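Local coordinates for protein SAM dependent methyltransferase (Aquifex aeolicus, PDB 3DH0) that binds S-adenosylmethionine and probably works as a methyltransferase, passing the methyl group of this cofactor to an acceptor, at residues E22-E27 against G49-Y54; F109-F114 against A140-K145. All blocks are in the same frame, centred on the assembly; numbering follows the deposited sequence.

Contact 1: E22-E27 against G49-Y54; sequences ELFDPE and GFYLPY. With SAM (S-adenosylmethionine), chain C.
Apolar and aromatic packing joins the first turn of helix 26-33 and the loop leading into it to the start of helix 52-59, beside the carboxylate end of S-adenosylmethionine. Pro26 wedges between two tyrosines. Its CB lies over the middle of one face of the Tyr54 ring, 3.5 Å from the ring centroid and 13° off the normal, a CH-pi contact. Its CG meets Tyr51 differently, at the ring edge and near the ring plane, 3.7 Å from Tyr51 CE1. Segment 49-54 runs from the last glycine of the glycine-rich loop that follows strand 40-43 into helix 52-59, in the Rossmann-like methyltransferase fold where that loop cradles the cofactor. Phe50 CB accordingly lies 3.4 Å from SAM OXT, while the Phe50 ring covers a face of Tyr51 through CD2. Phe24 reaches Tyr51 from the other segment with CG in the crowded position between backbone N and carbonyl carbon (chi1 65°). The two rings are nearly parallel, at 16°, but slid so far that they barely overlap, with Phe24 CZ 3.5 Å from Tyr51 CZ. One water joins the segments, accepting a hydrogen bond from Tyr51 OH at 2.8 Å and donating to Phe24 O at 2.9 Å; it also sits over the centre of the Phe24 ring. Asp25 is the N-cap of helix 26-33, its OD2 hydrogen-bonded to Lys28 N.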
loop_
_atom_site.group_PDB
_atom_site.type_symbol
_atom_site.label_atom_id
_atom_site.label_comp_id
_atom_site.label_asym_id
_atom_site.label_seq_id
_atom_site.Cartn_x
_atom_site.Cartn_y
_atom_site.Cartn_z
ATOM N N GLU A 22 11.143 -11.595 4.926
ATOM C CA GLU A 22 12.449 -11.231 5.454
ATOM C C GLU A 22 12.659 -9.720 5.452
ATOM O O GLU A 22 13.636 -9.222 6.007
ATOM C CB GLU A 22 13.535 -11.914 4.628
ATOM C CG GLU A 22 13.609 -13.416 4.850
ATOM C CD GLU A 22 14.197 -14.151 3.662
ATOM O OE1 GLU A 22 14.919 -13.501 2.874
ATOM O OE2 GLU A 22 13.937 -15.373 3.523
ATOM N N LEU A 23 11.741 -8.990 4.824
ATOM C CA LEU A 23 11.855 -7.538 4.754
ATOM C C LEU A 23 11.350 -6.916 6.035
ATOM O O LEU A 23 11.976 -6.007 6.589
ATOM C CB LEU A 23 11.060 -6.992 3.565
ATOM C CG LEU A 23 11.674 -7.162 2.174
ATOM C CD1 LEU A 23 11.934 -8.628 1.897
ATOM C CD2 LEU A 23 10.734 -6.583 1.139
ATOM N N PHE A 24 10.206 -7.414 6.491
ATOM C CA PHE A 24 9.569 -6.946 7.719
ATOM C C PHE A 24 8.356 -7.805 8.015
ATOM O O PHE A 24 7.772 -8.395 7.111
ATOM C CB PHE A 24 9.148 -5.478 7.589
ATOM C CG PHE A 24 8.088 -5.234 6.565
ATOM C CD1 PHE A 24 6.738 -5.383 6.889
ATOM C CD2 PHE A 24 8.436 -4.839 5.277
ATOM C CE1 PHE A 24 5.748 -5.138 5.948
ATOM C CE2 PHE A 24 7.453 -4.588 4.316
ATOM C CZ PHE A 24 6.100 -4.737 4.651
ATOM N N ASP A 25 7.991 -7.888 9.289
ATOM C CA ASP A 25 6.830 -8.674 9.702
ATOM C C ASP A 25 5.566 -7.909 9.301
ATOM O O ASP A 25 5.331 -6.796 9.768
ATOM C CB ASP A 25 6.845 -8.881 11.215
ATOM C CG ASP A 25 5.816 -9.870 11.665
ATOM O OD1 ASP A 25 6.210 -10.967 12.111
ATOM O OD2 ASP A 25 4.613 -9.564 11.558
ATOM N N PRO A 26 4.745 -8.496 8.420
ATOM C CA PRO A 26 3.517 -7.851 7.965
ATOM C C PRO A 26 2.557 -7.364 9.046
ATOM O O PRO A 26 2.240 -6.174 9.080
ATOM C CB PRO A 26 2.895 -8.904 7.062
ATOM C CG PRO A 26 4.090 -9.537 6.469
ATOM C CD PRO A 26 4.974 -9.740 7.670
ATOM N N GLU A 27 2.086 -8.246 9.932
ATOM C CA GLU A 27 1.152 -7.753 10.936
ATOM C C GLU A 27 1.759 -6.973 12.076
ATOM O O GLU A 27 1.063 -6.199 12.745
ATOM C CB GLU A 27 0.237 -8.851 11.485
ATOM C CG GLU A 27 0.811 -10.214 11.725
ATOM C CD GLU A 27 -0.299 -11.195 12.138
ATOM O OE1 GLU A 27 -0.994 -10.905 13.138
ATOM O OE2 GLU A 27 -0.489 -12.236 11.464
ATOM N N GLY A 49 -1.085 -9.446 -4.532
ATOM C CA GLY A 49 -1.977 -9.577 -3.397
ATOM C C GLY A 49 -1.261 -10.252 -2.249
ATOM O O GLY A 49 -1.888 -10.901 -1.413
ATOM N N PHE A 50 0.062 -10.091 -2.215
ATOM C CA PHE A 50 0.910 -10.697 -1.198
ATOM C C PHE A 50 0.506 -10.364 0.227
ATOM O O PHE A 50 0.267 -11.262 1.019
ATOM C CB PHE A 50 2.367 -10.299 -1.416
ATOM C CG PHE A 50 3.310 -10.946 -0.452
ATOM C CD1 PHE A 50 3.544 -12.319 -0.506
ATOM C CD2 PHE A 50 3.934 -10.198 0.542
ATOM C CE1 PHE A 50 4.389 -12.941 0.420
ATOM C CE2 PHE A 50 4.782 -10.807 1.477
ATOM C CZ PHE A 50 5.009 -12.182 1.416
ATOM N N TYR A 51 0.434 -9.080 0.556
ATOM C CA TYR A 51 0.044 -8.661 1.898
ATOM C C TYR A 51 -1.460 -8.739 2.186
ATOM O O TYR A 51 -1.891 -8.455 3.291
ATOM C CB TYR A 51 0.535 -7.241 2.158
ATOM C CG TYR A 51 2.032 -7.126 2.198
ATOM C CD1 TYR A 51 2.766 -7.723 3.218
ATOM C CD2 TYR A 51 2.725 -6.444 1.210
ATOM C CE1 TYR A 51 4.152 -7.646 3.245
ATOM C CE2 TYR A 51 4.121 -6.364 1.234
ATOM C CZ TYR A 51 4.816 -6.968 2.252
ATOM O OH TYR A 51 6.177 -6.914 2.287
ATOM N N LEU A 52 -2.253 -9.140 1.202
ATOM C CA LEU A 52 -3.699 -9.225 1.383
ATOM C C LEU A 52 -4.162 -10.166 2.497
ATOM O O LEU A 52 -5.097 -9.854 3.236
ATOM C CB LEU A 52 -4.382 -9.586 0.051
ATOM C CG LEU A 52 -4.532 -8.435 -0.969
ATOM C CD1 LEU A 52 -5.278 -8.912 -2.218
ATOM C CD2 LEU A 52 -5.274 -7.276 -0.327
ATOM N N PRO A 53 -3.531 -11.339 2.624
ATOM C CA PRO A 53 -3.963 -12.241 3.698
ATOM C C PRO A 53 -3.837 -11.569 5.067
ATOM O O PRO A 53 -4.568 -11.882 6.004
ATOM C CB PRO A 53 -3.004 -13.419 3.552
ATOM C CG PRO A 53 -2.799 -13.476 2.074
ATOM C CD PRO A 53 -2.604 -12.025 1.705
ATOM N N TYR A 54 -2.901 -10.635 5.157
ATOM C CA TYR A 54 -2.629 -9.916 6.387
ATOM C C TYR A 54 -3.675 -8.882 6.687
ATOM O O TYR A 54 -4.336 -8.942 7.706
ATOM C CB TYR A 54 -1.251 -9.280 6.289
ATOM C CG TYR A 54 -0.185 -10.326 6.141
ATOM C CD1 TYR A 54 0.212 -11.088 7.235
ATOM C CD2 TYR A 54 0.347 -10.639 4.885
ATOM C CE1 TYR A 54 1.094 -12.138 7.098
ATOM C CE2 TYR A 54 1.239 -11.704 4.736
ATOM C CZ TYR A 54 1.602 -12.449 5.859
ATOM O OH TYR A 54 2.442 -13.529 5.741
HETATM N N SAM C . 2.618 -4.098 -2.927
HETATM C CA SAM C . 2.793 -5.396 -3.648
HETATM C C SAM C . 3.300 -6.462 -2.703
HETATM O O SAM C . 3.505 -6.158 -1.528
HETATM O OXT SAM C . 3.476 -7.614 -3.218
HETATM C CB SAM C . 3.781 -5.219 -4.797
HETATM C CG SAM C . 3.462 -3.974 -5.521
HETATM S SD SAM C . 4.453 -3.456 -6.948
HETATM C CE SAM C . 6.007 -2.976 -6.192
HETATM C "C5'" SAM C . 3.653 -1.978 -7.360
HETATM C "C4'" SAM C . 2.307 -2.124 -8.041
HETATM O "O4'" SAM C . 1.840 -0.789 -8.196
HETATM C "C3'" SAM C . 2.412 -2.611 -9.499
HETATM O "O3'" SAM C . 1.813 -3.938 -9.494
HETATM C "C2'" SAM C . 1.534 -1.684 -10.318
HETATM O "O2'" SAM C . 0.655 -2.237 -11.275
HETATM C "C1'" SAM C . 0.910 -0.795 -9.198
HETATM N N9 SAM C . 0.662 0.599 -9.512
HETATM C C8 SAM C . 1.459 1.530 -10.147
HETATM N N7 SAM C . 0.908 2.700 -10.235
HETATM C C5 SAM C . -0.334 2.544 -9.623
HETATM C C6 SAM C . -1.413 3.443 -9.382
HETATM N N6 SAM C . -1.367 4.734 -9.776
HETATM N N1 SAM C . -2.539 2.962 -8.725
HETATM C C2 SAM C . -2.543 1.660 -8.349
HETATM N N3 SAM C . -1.586 0.743 -8.525
HETATM C C4 SAM C . -0.500 1.252 -9.171
HETATM O O HOH W 1 7.239 -8.562 4.285
#

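Contact 2: F109-F114 against A140-K145; sequences FIFMAF and AIIDWK. With SAM (S-adenosylmethionine), chain C.
Ala140 CB lies against the far end of the Phe109 ring, 3.7 Å from Phe109 CE2, at the centre of an apolar face that continues along both strands. Phe109 and Phe111 both hold CG anti to the backbone N, and Phe111 turns its ring edge to Ile142, CE1 lying 3.9 Å from Ile142 CD1. On the other face of the sheet Met112 CB packs alongside Ile141 CG1 at 4.2 Å. Just past the strand end Phe114 crosses Trp144 obliquely, the Phe114 ring at 42° to the five-membered ring. The CD2-CE2 side of Phe114 does the touching, CE2 over one face of the indole near its rim and CD2 3.5 Å from Trp144 CD1. An alanine in place of Trp144 would remove that indole surface and would probably leave the Phe114 ring, whose own CB lies near the cofactor's methyl carbon, less firmly held.

Between these faces four backbone hydrogen bonds fix a parallel pairing, the strands running 8° apart. Ala140 N to Ile110 O runs nearly along the C=O axis, whereas Ile142 N approaches Met112 O from 31° above the carbonyl plane, at 3.0 Å. At the polar edge Asp143 OD1 takes Trp144 N on its anti lone pair, at 2.7 Å, while OD2 is hydrogen-bonded to His117 ND1. Ala113 O accepts a hydrogen bond from SAM N at 2.8 Å. The two strands are linked by a beta-alpha-beta crossover through helix 122-132; strand 40-43 flanks 107-113, antiparallel strand 185-191 flanks 137-144, and Phe33 and Val29 of helix 26-33 pack on Ala140 and Ile142.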
loop_
_atom_site.group_PDB
_atom_site.type_symbol
_atom_site.label_atom_id
_atom_site.label_comp_id
_atom_site.label_asym_id
_atom_site.label_seq_id
_atom_site.Cartn_x
_atom_site.Cartn_y
_atom_site.Cartn_z
ATOM N N PHE A 109 -8.064 3.341 6.530
ATOM C CA PHE A 109 -6.643 3.063 6.453
ATOM C C PHE A 109 -6.190 2.953 4.998
ATOM O O PHE A 109 -6.847 2.314 4.185
ATOM C CB PHE A 109 -6.370 1.740 7.174
ATOM C CG PHE A 109 -4.962 1.576 7.623
ATOM C CD1 PHE A 109 -4.587 1.957 8.904
ATOM C CD2 PHE A 109 -4.001 1.058 6.761
ATOM C CE1 PHE A 109 -3.264 1.824 9.337
ATOM C CE2 PHE A 109 -2.678 0.916 7.170
ATOM C CZ PHE A 109 -2.304 1.303 8.468
ATOM N N ILE A 110 -5.073 3.586 4.675
ATOM C CA ILE A 110 -4.518 3.518 3.333
ATOM C C ILE A 110 -3.112 2.933 3.450
ATOM O O ILE A 110 -2.236 3.502 4.085
ATOM C CB ILE A 110 -4.436 4.903 2.678
ATOM C CG1 ILE A 110 -5.811 5.567 2.658
ATOM C CG2 ILE A 110 -3.932 4.769 1.241
ATOM C CD1 ILE A 110 -5.750 7.072 2.423
ATOM N N PHE A 111 -2.909 1.780 2.836
ATOM C CA PHE A 111 -1.631 1.086 2.881
ATOM C C PHE A 111 -0.998 1.094 1.500
ATOM O O PHE A 111 -1.579 0.591 0.537
ATOM C CB PHE A 111 -1.875 -0.349 3.340
ATOM C CG PHE A 111 -0.662 -1.210 3.347
ATOM C CD1 PHE A 111 0.438 -0.884 4.127
ATOM C CD2 PHE A 111 -0.645 -2.394 2.616
ATOM C CE1 PHE A 111 1.541 -1.724 4.190
ATOM C CE2 PHE A 111 0.443 -3.246 2.664
ATOM C CZ PHE A 111 1.544 -2.914 3.457
ATOM N N MET A 112 0.188 1.675 1.400
ATOM C CA MET A 112 0.886 1.740 0.127
ATOM C C MET A 112 2.247 1.047 0.247
ATOM O O MET A 112 3.230 1.669 0.632
ATOM C CB MET A 112 1.058 3.203 -0.278
ATOM C CG MET A 112 0.761 3.463 -1.738
ATOM S SD MET A 112 0.957 5.181 -2.203
ATOM C CE MET A 112 -0.241 5.952 -1.203
ATOM N N ALA A 113 2.302 -0.240 -0.082
ATOM C CA ALA A 113 3.555 -0.990 0.026
ATOM C C ALA A 113 4.366 -1.101 -1.263
ATOM O O ALA A 113 3.989 -1.809 -2.190
ATOM C CB ALA A 113 3.282 -2.382 0.583
ATOM N N PHE A 114 5.501 -0.410 -1.285
ATOM C CA PHE A 114 6.405 -0.393 -2.433
ATOM C C PHE A 114 5.764 0.095 -3.727
ATOM O O PHE A 114 6.195 -0.280 -4.816
ATOM C CB PHE A 114 6.993 -1.788 -2.677
ATOM C CG PHE A 114 7.711 -2.355 -1.491
ATOM C CD1 PHE A 114 7.124 -3.360 -0.723
ATOM C CD2 PHE A 114 8.971 -1.878 -1.136
ATOM C CE1 PHE A 114 7.774 -3.883 0.374
ATOM C CE2 PHE A 114 9.636 -2.393 -0.040
ATOM C CZ PHE A 114 9.039 -3.403 0.723
ATOM N N ALA A 140 -0.395 4.710 5.512
ATOM C CA ALA A 140 0.819 3.949 5.791
ATOM C C ALA A 140 1.609 3.661 4.521
ATOM O O ALA A 140 1.254 2.781 3.748
ATOM C CB ALA A 140 0.464 2.650 6.477
ATOM N N ILE A 141 2.696 4.392 4.323
ATOM C CA ILE A 141 3.521 4.213 3.135
ATOM C C ILE A 141 4.844 3.514 3.455
ATOM O O ILE A 141 5.639 4.007 4.249
ATOM C CB ILE A 141 3.800 5.586 2.474
ATOM C CG1 ILE A 141 2.470 6.264 2.149
ATOM C CG2 ILE A 141 4.644 5.413 1.234
ATOM C CD1 ILE A 141 2.604 7.607 1.516
ATOM N N ILE A 142 5.075 2.366 2.827
ATOM C CA ILE A 142 6.301 1.595 3.052
ATOM C C ILE A 142 7.124 1.400 1.777
ATOM O O ILE A 142 6.607 0.903 0.776
ATOM C CB ILE A 142 5.971 0.196 3.650
ATOM C CG1 ILE A 142 5.329 0.359 5.030
ATOM C CG2 ILE A 142 7.234 -0.651 3.754
ATOM C CD1 ILE A 142 5.064 -0.948 5.757
ATOM N N ASP A 143 8.399 1.781 1.809
ATOM C CA ASP A 143 9.247 1.607 0.632
ATOM C C ASP A 143 10.739 1.368 0.888
ATOM O O ASP A 143 11.220 1.538 2.002
ATOM C CB ASP A 143 9.081 2.793 -0.322
ATOM C CG ASP A 143 8.967 2.346 -1.769
ATOM O OD1 ASP A 143 9.751 1.454 -2.171
ATOM O OD2 ASP A 143 8.097 2.874 -2.499
ATOM N N TRP A 144 11.466 0.977 -0.161
ATOM C CA TRP A 144 12.907 0.705 -0.065
ATOM C C TRP A 144 13.693 1.956 0.253
ATOM O O TRP A 144 13.264 3.061 -0.092
ATOM C CB TRP A 144 13.473 0.161 -1.377
ATOM C CG TRP A 144 12.839 -1.073 -1.893
ATOM C CD1 TRP A 144 11.913 -1.161 -2.890
ATOM C CD2 TRP A 144 13.113 -2.412 -1.472
ATOM N NE1 TRP A 144 11.594 -2.479 -3.119
ATOM C CE2 TRP A 144 12.317 -3.266 -2.262
ATOM C CE3 TRP A 144 13.954 -2.971 -0.506
ATOM C CZ2 TRP A 144 12.346 -4.659 -2.111
ATOM C CZ3 TRP A 144 13.979 -4.351 -0.356
ATOM C CH2 TRP A 144 13.183 -5.178 -1.154
ATOM N N LYS A 145 14.861 1.767 0.873
ATOM C CA LYS A 145 15.764 2.860 1.243
ATOM C C LYS A 145 16.413 3.386 -0.043
ATOM O O LYS A 145 16.505 2.656 -1.035
ATOM C CB LYS A 145 16.843 2.336 2.203
ATOM C CG LYS A 145 16.988 3.139 3.483
ATOM C CD LYS A 145 16.197 2.546 4.642
ATOM C CE LYS A 145 17.021 1.495 5.396
ATOM N NZ LYS A 145 16.271 0.886 6.539
HETATM N N SAM C . 2.618 -4.098 -2.927
HETATM C CA SAM C . 2.793 -5.396 -3.648
HETATM C C SAM C . 3.300 -6.462 -2.703
HETATM O O SAM C . 3.505 -6.158 -1.528
HETATM O OXT SAM C . 3.476 -7.614 -3.218
HETATM C CB SAM C . 3.781 -5.219 -4.797
HETATM C CG SAM C . 3.462 -3.974 -5.521
HETATM S SD SAM C . 4.453 -3.456 -6.948
HETATM C CE SAM C . 6.007 -2.976 -6.192
HETATM C "C5'" SAM C . 3.653 -1.978 -7.360
HETATM C "C4'" SAM C . 2.307 -2.124 -8.041
HETATM O "O4'" SAM C . 1.840 -0.789 -8.196
HETATM C "C3'" SAM C . 2.412 -2.611 -9.499
HETATM O "O3'" SAM C . 1.813 -3.938 -9.494
HETATM C "C2'" SAM C . 1.534 -1.684 -10.318
HETATM O "O2'" SAM C . 0.655 -2.237 -11.275
HETATM C "C1'" SAM C . 0.910 -0.795 -9.198
HETATM N N9 SAM C . 0.662 0.599 -9.512
HETATM C C8 SAM C . 1.459 1.530 -10.147
HETATM N N7 SAM C . 0.908 2.700 -10.235
HETATM C C5 SAM C . -0.334 2.544 -9.623
HETATM C C6 SAM C . -1.413 3.443 -9.382
HETATM N N6 SAM C . -1.367 4.734 -9.776
HETATM N N1 SAM C . -2.539 2.962 -8.725
HETATM C C2 SAM C . -2.543 1.660 -8.349
HETATM N N3 SAM C . -1.586 0.743 -8.525
HETATM C C4 SAM C . -0.500 1.252 -9.171
HETATM O O HOH W 2 5.125 2.905 -1.372
#

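The two contacts, centres about 11 Å apart, touch each other directly and both reach the cofactor's methionine portion. Leu23, little used within contact 1, joins them: its CD2 lies 3.6 Å from Phe114 CZ and 3.6 Å from Trp144 CH2. Phe24 CE2 adds packing on Ile142 CG2 at 4.0 Å, so the loop before helix 26-33 rests on the C-terminal ends of the strands in contact 2. Tyr51 and Phe114 also touch, Tyr51 OH lying 3.9 Å from Phe114 CE1. Contact 1 borders the cofactor's carboxylate, contact 2 its amino group and methyl carbon; Lys6, Arg20, Gly45, Asp69 and Glu97 supply further hydrogen bonds to SAM.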